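PDZ domain protein (Parabacteroides distasonis, PDB 4L8N) is of unknown function but binds magnesium and combines PDZ domains, which in other proteins commonly bind peptides, with a DUF4136 domain. Local coordinates at residues A104-E107 / D108-A111; N156-K159 / L160-I164; S358-Y361 / K362-I365. All blocks are in the same frame, centred on the assembly; numbering follows the deposited sequence.

All three contacts are local, made within one turn or so of helix, yet each sits differently in the fold. Contact 1, partly buried, joins the short strand 104-105 to the start of helix 107-113, and its chemistry is that of a capped helix end. Contact 2 lies at the surface, in the first turns of helix 158-175, where polar side chains and a threonine folded back on the backbone prevail. Contact 3, within helix 354-367 and partly buried, pairs a polar lysine-serine bond with a tyrosine ring covered by an isoleucine. Contacts 1 and 3 share one side of the chain, their centres about 18 Å apart; contact 2 lies across the chain's centre, its own centre about 48 Å from that of contact 1.

Contact 1: residues A104-E107 / D108-A111; sequences AITE and DQLA
A capping box formed by Thr106 and Gln109 opens helix 107-113, following the short strand 104-105. Thr106 holds the N-cap position: its OG1 accepts the backbone N-H of Gln109 at 3.2 Å, and the side chain of Gln109 returns the gesture, OE1 taking the N-H of Thr106 at 2.8 Å in a nearly straight bond (170°). The hydroxyl can serve the backbone amide because OG1 stands between the backbone N and the carbonyl carbon of its own residue (chi1 69°). The same OG1 also donates to Gln109 OE1 at 3.2 Å, meeting the amide oxygen well to the side of its C=O direction (101°). The glutamine oxygen is thus gripped by two donors of one residue, and Lys100 NZ supplies a third from outside, so the amide has little freedom to swing.

The main chain then takes up the helical pattern, with Leu110 N bonded to Thr106 O at 3.0 Å and Ala111 N to Glu107 O at 2.9 Å. An apolar contact flanks the cap: CG2 of Ile105 rests against CG of Leu110 at 3.6 Å, the two side chains crossing at about a right angle. Beyond it, Leu110 packs on Phe411 and Leu414. Glu107 turns its carboxylate elsewhere, OE2 to the hydroxyls of Thr310 and Tyr413 and OE1 to the backbone N of Gly311. Together these contacts make a capping box with a hydrophobic staple between the N' residue Ile105 and the N4 residue Leu110, a recurrent way of starting an alpha-helix.

Contact 2: residues N156-K159 / L160-I164; sequences NNRK and LETVI
Thr162 folds back onto the carbonyl of Arg158, one turn earlier in helix 158-175. Its CB lies 3.4 Å from Arg158 O, and from there OG1 turns beside its own backbone N (chi1 -63°), which brings the hydroxyl within 2.9 Å of Arg158 O, to which it donates. The Thr162 N-H bonds to this carbonyl as well, at 3.1 Å, and the two donors come from opposite faces of the carbonyl plane, OG1 lying 35° out of it. One carbonyl oxygen therefore takes both the regular helical bond and a side-chain bond. The threonine side chain also touches Ile153 in the preceding loop. With an alanine here the hydroxyl is gone, and Arg158 O is likely to be left with the backbone amide as its one donor from this residue.

Arg158 NH2 is held in a salt bridge by Glu155. On another side of the turn, CB and CG of Glu161 both lie 3.4 Å from Asn157 O, which accepts the Glu161 N-H at 3.0 Å; the glutamate's OE2 reaches Tyr192 and OE1 the backbone N of Asp154. Asn157 occupies the N-cap position, but its ND2 bonds to Asp154.

This first stretch of the helix belongs to the beta-alpha-beta unit of strand 147-150, helix 158-175 and strand 178-179. Leu160 packs against Tyr192 of strand 186-196 and Leu274 of helix 274-285, while Val163 meets Asp275 and Arg279 of that same helix.

Contact 3: residues S358-Y361 / K362-I365; sequences SSAY and KRFI
Lys362 reaches back one turn to Ser358 in a polar side-chain bond, the lysine NZ donating to Ser358 OG at 2.8 Å. The chain runs back along the helix and bends at its last torsion (chi4 87°), bringing the ammonium to the hydroxyl. Its CG meanwhile lies 3.3 Å from Ser358 O, the carbonyl that accepts the lysine's backbone N-H.

Arg363 makes a different kind of contact. Its guanidinium lies flat over the backbone of the preceding turn, with Ala360 CA 3.4 Å above the plane and over its centre. NH2 comes 3.6 Å from Ser359 CB, while the charge itself is met by Asp406, whose OD1 pairs with NH1.

The apolar contacts gather round Tyr361. CD1 of Ile365 sits over one face of its ring in a CH-pi contact, 3.6 Å from the centroid and 20° off the normal, closest to the CE2 side at 3.4 Å. CG of Tyr361 stands anti to the backbone N (chi1 178°), projecting the ring outward from the helix, and the CD1 end of Ile365 reaches back over its face. Phe364 touches the same ring only loosely, CD2 to CE1.

On this aromatic side, helix 354-367 meets the chain just beyond helix 107-113: Tyr361 packs edge-to-face with Tyr114 and Tyr117 and bonds through OH to Met116 N, and Phe364 also meets Tyr117 edge-to-face. Around another side, Ala360 touches Leu408 and Arg363 touches Tyr407, both in the loop following helix 395-402.

Contact 1: residues A104-E107 / D108-A111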
# COMPACT_ATOMS: atom_id res chain seq x y z
N ALA A 104 47.14 -2.55 -9.83
CA ALA A 104 46.52 -2.58 -11.16
C ALA A 104 45.21 -1.79 -11.22
O ALA A 104 44.37 -1.87 -10.32
CB ALA A 104 46.27 -4.02 -11.60
N ILE A 105 45.09 -0.97 -12.28
CA ILE A 105 43.89 -0.21 -12.61
C ILE A 105 43.41 -0.86 -13.90
O ILE A 105 44.16 -0.89 -14.89
CB ILE A 105 44.09 1.34 -12.71
CG1 ILE A 105 44.57 1.95 -11.37
CG2 ILE A 105 42.81 2.05 -13.19
CD1 ILE A 105 43.63 1.77 -10.09
N THR A 106 42.22 -1.46 -13.85
CA THR A 106 41.67 -2.18 -14.98
C THR A 106 40.85 -1.24 -15.86
O THR A 106 40.41 -0.17 -15.41
CB THR A 106 40.80 -3.35 -14.52
OG1 THR A 106 39.62 -2.87 -13.90
CG2 THR A 106 41.53 -4.30 -13.59
N GLU A 107 40.62 -1.66 -17.11
CA GLU A 107 39.80 -0.94 -18.07
C GLU A 107 38.35 -0.85 -17.57
O GLU A 107 37.68 0.14 -17.85
CB GLU A 107 39.88 -1.57 -19.46
CG GLU A 107 41.23 -1.37 -20.13
CD GLU A 107 41.40 -2.13 -21.43
OE1 GLU A 107 40.89 -3.27 -21.55
OE2 GLU A 107 42.05 -1.57 -22.34
N ASP A 108 37.89 -1.83 -16.77
CA ASP A 108 36.56 -1.81 -16.16
C ASP A 108 36.47 -0.63 -15.16
O ASP A 108 35.49 0.13 -15.17
CB ASP A 108 36.26 -3.16 -15.47
CG ASP A 108 34.95 -3.20 -14.72
OD1 ASP A 108 33.90 -3.45 -15.37
OD2 ASP A 108 34.97 -3.01 -13.48
N GLN A 109 37.53 -0.45 -14.35
CA GLN A 109 37.59 0.64 -13.38
C GLN A 109 37.60 2.00 -14.09
O GLN A 109 36.79 2.86 -13.75
CB GLN A 109 38.81 0.47 -12.46
CG GLN A 109 38.73 -0.73 -11.51
CD GLN A 109 40.03 -0.95 -10.79
OE1 GLN A 109 41.02 -1.43 -11.35
NE2 GLN A 109 40.08 -0.55 -9.53
N LEU A 110 38.47 2.16 -15.11
CA LEU A 110 38.62 3.38 -15.91
C LEU A 110 37.34 3.73 -16.69
O LEU A 110 37.02 4.92 -16.82
CB LEU A 110 39.80 3.25 -16.87
CG LEU A 110 41.20 3.22 -16.23
CD1 LEU A 110 42.20 2.56 -17.14
CD2 LEU A 110 41.68 4.61 -15.82
N ALA A 111 36.58 2.72 -17.16
CA ALA A 111 35.32 2.95 -17.86
C ALA A 111 34.32 3.63 -16.93
O ALA A 111 33.56 4.49 -17.38
CB ALA A 111 34.76 1.63 -18.38

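Contact 2: residues N156-K159 / L160-I164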
# COMPACT_ATOMS: atom_id res chain seq x y z
N ASN A 156 -13.54 -14.54 -21.16
CA ASN A 156 -13.84 -13.12 -21.36
C ASN A 156 -12.57 -12.29 -21.53
O ASN A 156 -12.60 -11.24 -22.19
CB ASN A 156 -14.66 -12.58 -20.18
CG ASN A 156 -15.99 -13.28 -19.99
OD1 ASN A 156 -16.92 -13.13 -20.79
ND2 ASN A 156 -16.11 -14.06 -18.93
N ASN A 157 -11.44 -12.77 -20.96
CA ASN A 157 -10.12 -12.13 -21.01
C ASN A 157 -9.01 -13.08 -21.52
O ASN A 157 -7.88 -12.97 -21.04
CB ASN A 157 -9.76 -11.62 -19.62
CG ASN A 157 -10.55 -10.44 -19.17
OD1 ASN A 157 -10.36 -9.31 -19.65
ND2 ASN A 157 -11.42 -10.66 -18.21
N ARG A 158 -9.33 -13.97 -22.49
CA ARG A 158 -8.38 -14.96 -23.03
C ARG A 158 -7.10 -14.32 -23.58
O ARG A 158 -6.01 -14.75 -23.22
CB ARG A 158 -9.04 -15.84 -24.11
CG ARG A 158 -8.04 -16.70 -24.89
CD ARG A 158 -8.67 -17.91 -25.55
NE ARG A 158 -8.99 -18.97 -24.60
CZ ARG A 158 -8.12 -19.87 -24.16
NH1 ARG A 158 -6.86 -19.84 -24.57
NH2 ARG A 158 -8.50 -20.80 -23.29
N LYS A 159 -7.25 -13.29 -24.45
CA LYS A 159 -6.12 -12.60 -25.08
C LYS A 159 -5.10 -12.10 -24.04
O LYS A 159 -3.91 -12.42 -24.17
CB LYS A 159 -6.62 -11.44 -25.97
CG LYS A 159 -7.47 -11.88 -27.17
CD LYS A 159 -7.88 -10.70 -28.05
CE LYS A 159 -8.82 -11.08 -29.17
NZ LYS A 159 -10.22 -11.27 -28.69
N LEU A 160 -5.57 -11.37 -23.01
CA LEU A 160 -4.76 -10.79 -21.94
C LEU A 160 -4.11 -11.87 -21.05
O LEU A 160 -2.90 -11.83 -20.84
CB LEU A 160 -5.62 -9.83 -21.08
CG LEU A 160 -5.07 -9.36 -19.73
CD1 LEU A 160 -3.83 -8.47 -19.87
CD2 LEU A 160 -6.12 -8.64 -18.95
N GLU A 161 -4.91 -12.82 -20.54
CA GLU A 161 -4.45 -13.91 -19.66
C GLU A 161 -3.38 -14.79 -20.30
O GLU A 161 -2.51 -15.30 -19.59
CB GLU A 161 -5.63 -14.77 -19.19
CG GLU A 161 -6.49 -14.05 -18.16
CD GLU A 161 -7.44 -14.89 -17.34
OE1 GLU A 161 -7.18 -16.10 -17.17
OE2 GLU A 161 -8.41 -14.31 -16.81
N THR A 162 -3.41 -14.94 -21.63
CA THR A 162 -2.43 -15.73 -22.37
C THR A 162 -1.09 -14.99 -22.37
O THR A 162 -0.05 -15.64 -22.22
CB THR A 162 -2.94 -16.04 -23.78
OG1 THR A 162 -4.10 -16.84 -23.63
CG2 THR A 162 -1.93 -16.78 -24.64
N VAL A 163 -1.11 -13.64 -22.50
CA VAL A 163 0.10 -12.80 -22.50
C VAL A 163 0.76 -12.89 -21.13
O VAL A 163 1.95 -13.22 -21.06
CB VAL A 163 -0.18 -11.33 -22.92
CG1 VAL A 163 1.05 -10.44 -22.74
CG2 VAL A 163 -0.67 -11.27 -24.37
N ILE A 164 -0.02 -12.64 -20.06
CA ILE A 164 0.41 -12.71 -18.66
C ILE A 164 1.09 -14.08 -18.38
O ILE A 164 2.25 -14.11 -17.99
CB ILE A 164 -0.79 -12.46 -17.69
CG1 ILE A 164 -1.39 -11.04 -17.86
CG2 ILE A 164 -0.36 -12.69 -16.23
CD1 ILE A 164 -2.73 -10.81 -17.08

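Contact 3: residues S358-Y361 / K362-I365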
# COMPACT_ATOMS: atom_id res chain seq x y z
N SER A 358 42.98 13.69 -13.95
CA SER A 358 41.78 14.03 -13.20
C SER A 358 41.33 15.48 -13.47
O SER A 358 40.17 15.68 -13.81
CB SER A 358 42.00 13.81 -11.71
OG SER A 358 40.76 13.81 -11.02
N SER A 359 42.26 16.45 -13.37
CA SER A 359 41.99 17.88 -13.62
C SER A 359 41.57 18.15 -15.07
O SER A 359 40.58 18.85 -15.30
CB SER A 359 43.22 18.72 -13.27
OG SER A 359 43.58 18.52 -11.92
N ALA A 360 42.34 17.59 -16.04
CA ALA A 360 42.10 17.71 -17.48
C ALA A 360 40.70 17.20 -17.87
O ALA A 360 40.04 17.82 -18.71
CB ALA A 360 43.17 16.95 -18.24
N TYR A 361 40.22 16.12 -17.21
CA TYR A 361 38.91 15.51 -17.42
C TYR A 361 37.80 16.42 -16.87
O TYR A 361 36.78 16.62 -17.55
CB TYR A 361 38.86 14.12 -16.75
CG TYR A 361 37.53 13.41 -16.85
CD1 TYR A 361 37.02 13.00 -18.08
CD2 TYR A 361 36.79 13.10 -15.71
CE1 TYR A 361 35.81 12.31 -18.17
CE2 TYR A 361 35.58 12.42 -15.79
CZ TYR A 361 35.10 12.02 -17.03
OH TYR A 361 33.89 11.37 -17.12
N LYS A 362 37.99 16.97 -15.65
CA LYS A 362 37.06 17.89 -14.98
C LYS A 362 36.88 19.16 -15.83
O LYS A 362 35.78 19.71 -15.87
CB LYS A 362 37.56 18.26 -13.57
CG LYS A 362 37.49 17.13 -12.55
CD LYS A 362 37.85 17.63 -11.15
CE LYS A 362 38.47 16.54 -10.30
NZ LYS A 362 39.94 16.47 -10.49
N ARG A 363 37.94 19.58 -16.53
CA ARG A 363 37.92 20.73 -17.43
C ARG A 363 37.04 20.45 -18.65
O ARG A 363 36.29 21.34 -19.06
CB ARG A 363 39.33 21.11 -17.87
CG ARG A 363 40.05 21.99 -16.86
CD ARG A 363 41.45 22.29 -17.33
NE ARG A 363 42.43 21.51 -16.58
CZ ARG A 363 43.49 20.91 -17.12
NH1 ARG A 363 43.71 20.98 -18.43
NH2 ARG A 363 44.33 20.21 -16.36
N PHE A 364 37.10 19.20 -19.20
CA PHE A 364 36.30 18.73 -20.34
C PHE A 364 34.79 18.71 -20.00
O PHE A 364 33.98 19.05 -20.85
CB PHE A 364 36.74 17.31 -20.81
CG PHE A 364 35.76 16.56 -21.69
CD1 PHE A 364 35.63 16.87 -23.04
CD2 PHE A 364 34.94 15.56 -21.16
CE1 PHE A 364 34.69 16.21 -23.84
CE2 PHE A 364 34.02 14.90 -21.97
CZ PHE A 364 33.91 15.22 -23.30
N ILE A 365 34.43 18.27 -18.80
CA ILE A 365 33.02 18.18 -18.42
C ILE A 365 32.43 19.57 -18.32
O ILE A 365 31.32 19.79 -18.78
CB ILE A 365 32.83 17.35 -17.14
CG1 ILE A 365 33.22 15.88 -17.43
CG2 ILE A 365 31.40 17.43 -16.63
CD1 ILE A 365 33.84 15.28 -16.34